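PDB 2ILU: lactaldehyde dehydrogenase, which oxidises L-lactaldehyde irreversibly to L-lactate with NAD(+), also accepting glycolaldehyde, in the breakdown of L-fucose and L-rhamnose. Local coordinates for residues G148-N153 with I173-S178. Sequence-based numbering, arbitrary orientation.
Sequences GILPWN and IVIKPS. With NDP (NADPH dihydro-nicotinamide-adenine-dinucleotide phosphate), chain D.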
ATOM      1  N   GLY A 148      11.890  26.207  -0.278  1.00  8.85           N
ATOM      2  CA  GLY A 148      10.559  26.574  -0.698  1.00  8.05           C
ATOM      3  C   GLY A 148      10.533  28.009  -1.179  1.00  9.73           C
ATOM      4  O   GLY A 148      11.043  28.915  -0.514  1.00 10.90           O
ATOM      5  N   ILE A 149       9.954  28.199  -2.355  1.00  8.77           N
ATOM      6  CA  ILE A 149       9.800  29.506  -2.960  1.00 10.33           C
ATOM      7  C   ILE A 149       8.301  29.802  -3.129  1.00 12.53           C
ATOM      8  O   ILE A 149       7.699  29.257  -4.045  1.00 16.10           O
ATOM      9  CB  ILE A 149      10.477  29.541  -4.334  1.00 10.70           C
ATOM     10  CG1 ILE A 149      11.922  29.046  -4.220  1.00  8.38           C
ATOM     11  CG2 ILE A 149      10.436  30.940  -4.885  1.00  9.42           C
ATOM     12  CD1 ILE A 149      12.633  28.939  -5.552  1.00  6.60           C
ATOM     13  N   LEU A 150       7.727  30.637  -2.269  1.00 13.48           N
ATOM     14  CA  LEU A 150       6.291  30.905  -2.304  1.00 11.48           C
ATOM     15  C   LEU A 150       5.808  32.118  -3.101  1.00 11.80           C
ATOM     16  O   LEU A 150       6.562  33.061  -3.283  1.00 13.92           O
ATOM     17  CB  LEU A 150       5.778  31.040  -0.880  1.00 10.01           C
ATOM     18  CG  LEU A 150       6.531  30.214   0.161  1.00  9.87           C
ATOM     19  CD1 LEU A 150       5.949  30.525   1.535  1.00 11.03           C
ATOM     20  CD2 LEU A 150       6.440  28.721  -0.163  1.00  8.28           C
ATOM     21  N   PRO A 151       4.550  32.093  -3.564  1.00 11.35           N
ATOM     22  CA  PRO A 151       3.900  33.152  -4.334  1.00 13.47           C
ATOM     23  C   PRO A 151       3.056  34.027  -3.357  1.00 16.34           C
ATOM     24  O   PRO A 151       3.044  33.718  -2.167  1.00 18.58           O
ATOM     25  CB  PRO A 151       3.031  32.364  -5.285  1.00 12.34           C
ATOM     26  CG  PRO A 151       2.511  31.309  -4.385  1.00  9.23           C
ATOM     27  CD  PRO A 151       3.743  30.864  -3.617  1.00 11.08           C
ATOM     28  N   TRP A 152       2.385  35.071  -3.837  1.00 19.31           N
ATOM     29  CA  TRP A 152       1.580  35.912  -2.940  1.00 21.70           C
ATOM     30  C   TRP A 152       0.181  35.338  -2.611  1.00 22.66           C
ATOM     31  O   TRP A 152      -0.426  35.764  -1.627  1.00 20.90           O
ATOM     32  CB  TRP A 152       1.417  37.329  -3.510  1.00 22.41           C
ATOM     33  CG  TRP A 152       1.016  37.339  -4.935  1.00 22.46           C
ATOM     34  CD1 TRP A 152       1.847  37.391  -6.005  1.00 23.73           C
ATOM     35  CD2 TRP A 152      -0.306  37.163  -5.456  1.00 24.47           C
ATOM     36  NE1 TRP A 152       1.135  37.244  -7.170  1.00 25.94           N
ATOM     37  CE2 TRP A 152      -0.191  37.100  -6.865  1.00 25.18           C
ATOM     38  CE3 TRP A 152      -1.576  37.044  -4.873  1.00 24.31           C
ATOM     39  CZ2 TRP A 152      -1.298  36.921  -7.705  1.00 24.66           C
ATOM     40  CZ3 TRP A 152      -2.680  36.865  -5.706  1.00 25.15           C
ATOM     41  CH2 TRP A 152      -2.530  36.804  -7.109  1.00 25.44           C
ATOM     42  N   ASN A 153      -0.302  34.409  -3.433  1.00 24.51           N
ATOM     43  CA  ASN A 153      -1.598  33.791  -3.202  1.00 24.98           C
ATOM     44  C   ASN A 153      -1.503  32.671  -2.143  1.00 23.78           C
ATOM     45  O   ASN A 153      -0.638  31.802  -2.286  1.00 21.82           O
ATOM     46  CB  ASN A 153      -2.151  33.242  -4.517  1.00 28.20           C
ATOM     47  CG  ASN A 153      -3.663  33.324  -4.586  1.00 33.16           C
ATOM     48  OD1 ASN A 153      -4.244  34.404  -4.428  1.00 35.94           O
ATOM     49  ND2 ASN A 153      -4.313  32.186  -4.820  1.00 33.81           N
ATOM     50  N   ILE A 173      14.476  22.897   6.049  1.00 10.42           N
ATOM     51  CA  ILE A 173      14.019  23.722   4.954  1.00  9.42           C
ATOM     52  C   ILE A 173      14.393  25.212   4.997  1.00 10.23           C
ATOM     53  O   ILE A 173      14.595  25.775   6.069  1.00 10.07           O
ATOM     54  CB  ILE A 173      12.500  23.609   4.850  1.00  8.39           C
ATOM     55  CG1 ILE A 173      11.997  24.249   3.564  1.00  8.56           C
ATOM     56  CG2 ILE A 173      11.866  24.297   6.041  1.00 10.81           C
ATOM     57  CD1 ILE A 173      10.574  23.870   3.232  1.00  8.57           C
ATOM     58  N   VAL A 174      14.495  25.802   3.818  1.00 10.54           N
ATOM     59  CA  VAL A 174      14.776  27.213   3.670  1.00 11.58           C
ATOM     60  C   VAL A 174      13.720  27.850   2.764  1.00 12.81           C
ATOM     61  O   VAL A 174      13.748  27.634   1.552  1.00 14.29           O
ATOM     62  CB  VAL A 174      16.154  27.478   3.041  1.00 11.07           C
ATOM     63  CG1 VAL A 174      16.423  28.967   3.047  1.00 12.07           C
ATOM     64  CG2 VAL A 174      17.239  26.744   3.805  1.00 11.68           C
ATOM     65  N   ILE A 175      12.800  28.587   3.365  1.00 12.49           N
ATOM     66  CA  ILE A 175      11.726  29.231   2.639  1.00 11.69           C
ATOM     67  C   ILE A 175      11.964  30.702   2.250  1.00 12.26           C
ATOM     68  O   ILE A 175      12.531  31.465   3.042  1.00 11.88           O
ATOM     69  CB  ILE A 175      10.434  29.167   3.472  1.00 11.57           C
ATOM     70  CG1 ILE A 175       9.850  27.762   3.388  1.00 16.12           C
ATOM     71  CG2 ILE A 175       9.443  30.202   3.006  1.00  9.36           C
ATOM     72  CD1 ILE A 175       8.660  27.551   4.291  1.00 19.84           C
ATOM     73  N   LYS A 176      11.569  31.061   1.033  1.00 12.78           N
ATOM     74  CA  LYS A 176      11.640  32.448   0.597  1.00 12.72           C
ATOM     75  C   LYS A 176      10.229  32.920   0.296  1.00 12.16           C
ATOM     76  O   LYS A 176       9.718  32.622  -0.773  1.00 10.85           O
ATOM     77  CB  LYS A 176      12.478  32.652  -0.665  1.00 11.98           C
ATOM     78  CG  LYS A 176      12.626  34.154  -0.993  1.00 12.84           C
ATOM     79  CD  LYS A 176      13.083  34.446  -2.420  1.00 13.05           C
ATOM     80  CE  LYS A 176      11.939  34.313  -3.399  1.00 10.38           C
ATOM     81  NZ  LYS A 176      10.836  35.229  -3.022  1.00 11.92           N
ATOM     82  N   PRO A 177       9.595  33.629   1.229  1.00 13.07           N
ATOM     83  CA  PRO A 177       8.232  34.091   0.969  1.00 13.07           C
ATOM     84  C   PRO A 177       8.202  34.983  -0.267  1.00 13.90           C
ATOM     85  O   PRO A 177       9.261  35.298  -0.805  1.00 13.37           O
ATOM     86  CB  PRO A 177       7.888  34.861   2.234  1.00 13.97           C
ATOM     87  CG  PRO A 177       9.196  35.451   2.609  1.00 14.75           C
ATOM     88  CD  PRO A 177      10.164  34.301   2.406  1.00 11.68           C
ATOM     89  N   SER A 178       7.012  35.346  -0.723  1.00 15.60           N
ATOM     90  CA  SER A 178       6.923  36.232  -1.858  1.00 16.62           C
ATOM     91  C   SER A 178       7.289  37.664  -1.472  1.00 18.52           C
ATOM     92  O   SER A 178       6.958  38.109  -0.370  1.00 18.69           O
ATOM     93  CB  SER A 178       5.514  36.233  -2.441  1.00 19.09           C
ATOM     94  OG  SER A 178       5.307  37.385  -3.248  1.00 17.15           O
TER
HETATM   95  PA  NDP D 482       5.561  34.017  -9.704  1.00 35.06           P
HETATM   96  O1A NDP D 482       5.798  33.119 -10.854  1.00 38.79           O
HETATM   97  O2A NDP D 482       5.811  35.458  -9.862  1.00 37.73           O
HETATM   98  O5B NDP D 482       6.412  33.397  -8.549  1.00 33.88           O
HETATM   99  C5B NDP D 482       6.356  33.996  -7.248  1.00 26.42           C
HETATM  100  C4B NDP D 482       7.370  33.290  -6.356  1.00 23.51           C
HETATM  101  O4B NDP D 482       8.404  32.750  -7.290  1.00 23.41           O
HETATM  102  C3B NDP D 482       8.077  34.318  -5.537  1.00 23.40           C
HETATM  103  O3B NDP D 482       8.690  33.713  -4.391  1.00 22.29           O
HETATM  104  C2B NDP D 482       9.054  34.819  -6.545  1.00 24.09           C
HETATM  105  O2B NDP D 482       9.951  35.795  -6.108  1.00 28.51           O
HETATM  106  C1B NDP D 482       9.625  33.517  -7.053  1.00 22.21           C
HETATM  107  N9A NDP D 482      10.340  33.648  -8.326  1.00 20.86           N
HETATM  108  C8A NDP D 482      10.026  34.515  -9.361  1.00 18.89           C
HETATM  109  N7A NDP D 482      10.903  34.489 -10.359  1.00 17.37           N
HETATM  110  C5A NDP D 482      11.816  33.572  -9.964  1.00 19.90           C
HETATM  111  C6A NDP D 482      13.000  33.089 -10.603  1.00 19.42           C
HETATM  112  N6A NDP D 482      13.412  33.525 -11.788  1.00 20.05           N
HETATM  113  N1A NDP D 482      13.709  32.137  -9.915  1.00 17.97           N
HETATM  114  C2A NDP D 482      13.320  31.670  -8.709  1.00 17.54           C
HETATM  115  N3A NDP D 482      12.207  32.066  -8.017  1.00 18.41           N
HETATM  116  C4A NDP D 482      11.478  33.030  -8.701  1.00 19.94           C
HETATM  117  O3  NDP D 482       4.059  33.783  -9.160  1.00 45.25           O
HETATM  118  PN  NDP D 482       2.943  34.616  -8.399  1.00 51.13           P
HETATM  119  O1N NDP D 482       3.598  35.539  -7.437  1.00 51.18           O
HETATM  120  O2N NDP D 482       2.014  33.589  -7.838  1.00 52.45           O
HETATM  121  O5D NDP D 482       2.101  35.427  -9.515  1.00 56.34           O
HETATM  122  C5D NDP D 482       2.724  36.250 -10.540  1.00 65.47           C
HETATM  123  C4D NDP D 482       2.800  37.694 -10.108  1.00 71.33           C
HETATM  124  O4D NDP D 482       4.193  38.131  -9.992  1.00 74.70           O
HETATM  125  C3D NDP D 482       2.159  38.729 -11.050  1.00 73.54           C
HETATM  126  O3D NDP D 482       0.757  38.762 -11.006  1.00 73.18           O
HETATM  127  C2D NDP D 482       2.873  40.010 -10.637  1.00 75.25           C
HETATM  128  O2D NDP D 482       2.173  40.602  -9.542  1.00 75.46           O
HETATM  129  C1D NDP D 482       4.287  39.521 -10.281  1.00 76.98           C
HETATM  130  N1N NDP D 482       5.318  39.761 -11.375  1.00 80.12           N
HETATM  131  C2N NDP D 482       6.022  40.956 -11.363  1.00 81.72           C
HETATM  132  C3N NDP D 482       6.986  41.263 -12.328  1.00 83.14           C
HETATM  133  C7N NDP D 482       7.766  42.580 -12.321  1.00 83.08           C
HETATM  134  O7N NDP D 482       7.156  43.645 -12.192  1.00 82.57           O
HETATM  135  N7N NDP D 482       9.103  42.486 -12.452  1.00 82.17           N
HETATM  136  C4N NDP D 482       7.255  40.296 -13.377  1.00 82.71           C
HETATM  137  C5N NDP D 482       6.534  39.075 -13.387  1.00 81.68           C
HETATM  138  C6N NDP D 482       5.581  38.797 -12.413  1.00 81.47           C
HETATM  139  P2B NDP D 482       9.450  37.334  -5.970  1.00 29.33           P
HETATM  140  O1X NDP D 482       8.416  37.366  -4.890  1.00 27.90           O
HETATM  141  O2X NDP D 482      10.733  38.055  -5.666  1.00 33.80           O
HETATM  142  O3X NDP D 482       8.894  37.706  -7.323  1.00 31.78           O
HETATM  143  O   HOH W   1       4.780  34.398   0.440  1.00 17.01           O
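G148 and K176 belong to neighbouring parallel strands, and three backbone bonds hold them in register: G148 N to V174 O, K176 N to G148 O (2.7 Å) and L150 N to K176 O (3.2 Å). Where the strands end, a water continues the link, donating to P151 O and accepting from S178 N. Nearby, S178 CB packs 3.4 Å from L150 O. Apolar contact lies on the side covered by helix 155-168, where L150 CD1 meets I175 CG2 at 3.8 Å.

Polar contacts to the dinucleotide come from both segments. K176, its chain bent at chi3 (78°) and chi4 (58°), brings NZ to P177 O (2.7 Å). K176 NZ also bonds NDP O3B of the ribose (3.0 Å), and weakly O2B. With CG between its backbone N and carbonyl carbon (chi1 48°), W152 directs NE1 to a weak bond with NDP O5D (3.1 Å), its CD1 and NE1 lying near phosphate oxygen O1N. Replacing W152 by alanine is likely to cost O5D this weak donor and remove the ring beside the nicotinamide-side phosphate. The contact joins the two parallel strands of a beta-alpha-beta unit in the Rossmann-like NAD-binding domain of aldehyde dehydrogenases, gripping the adenosine ribose at their carboxyl ends.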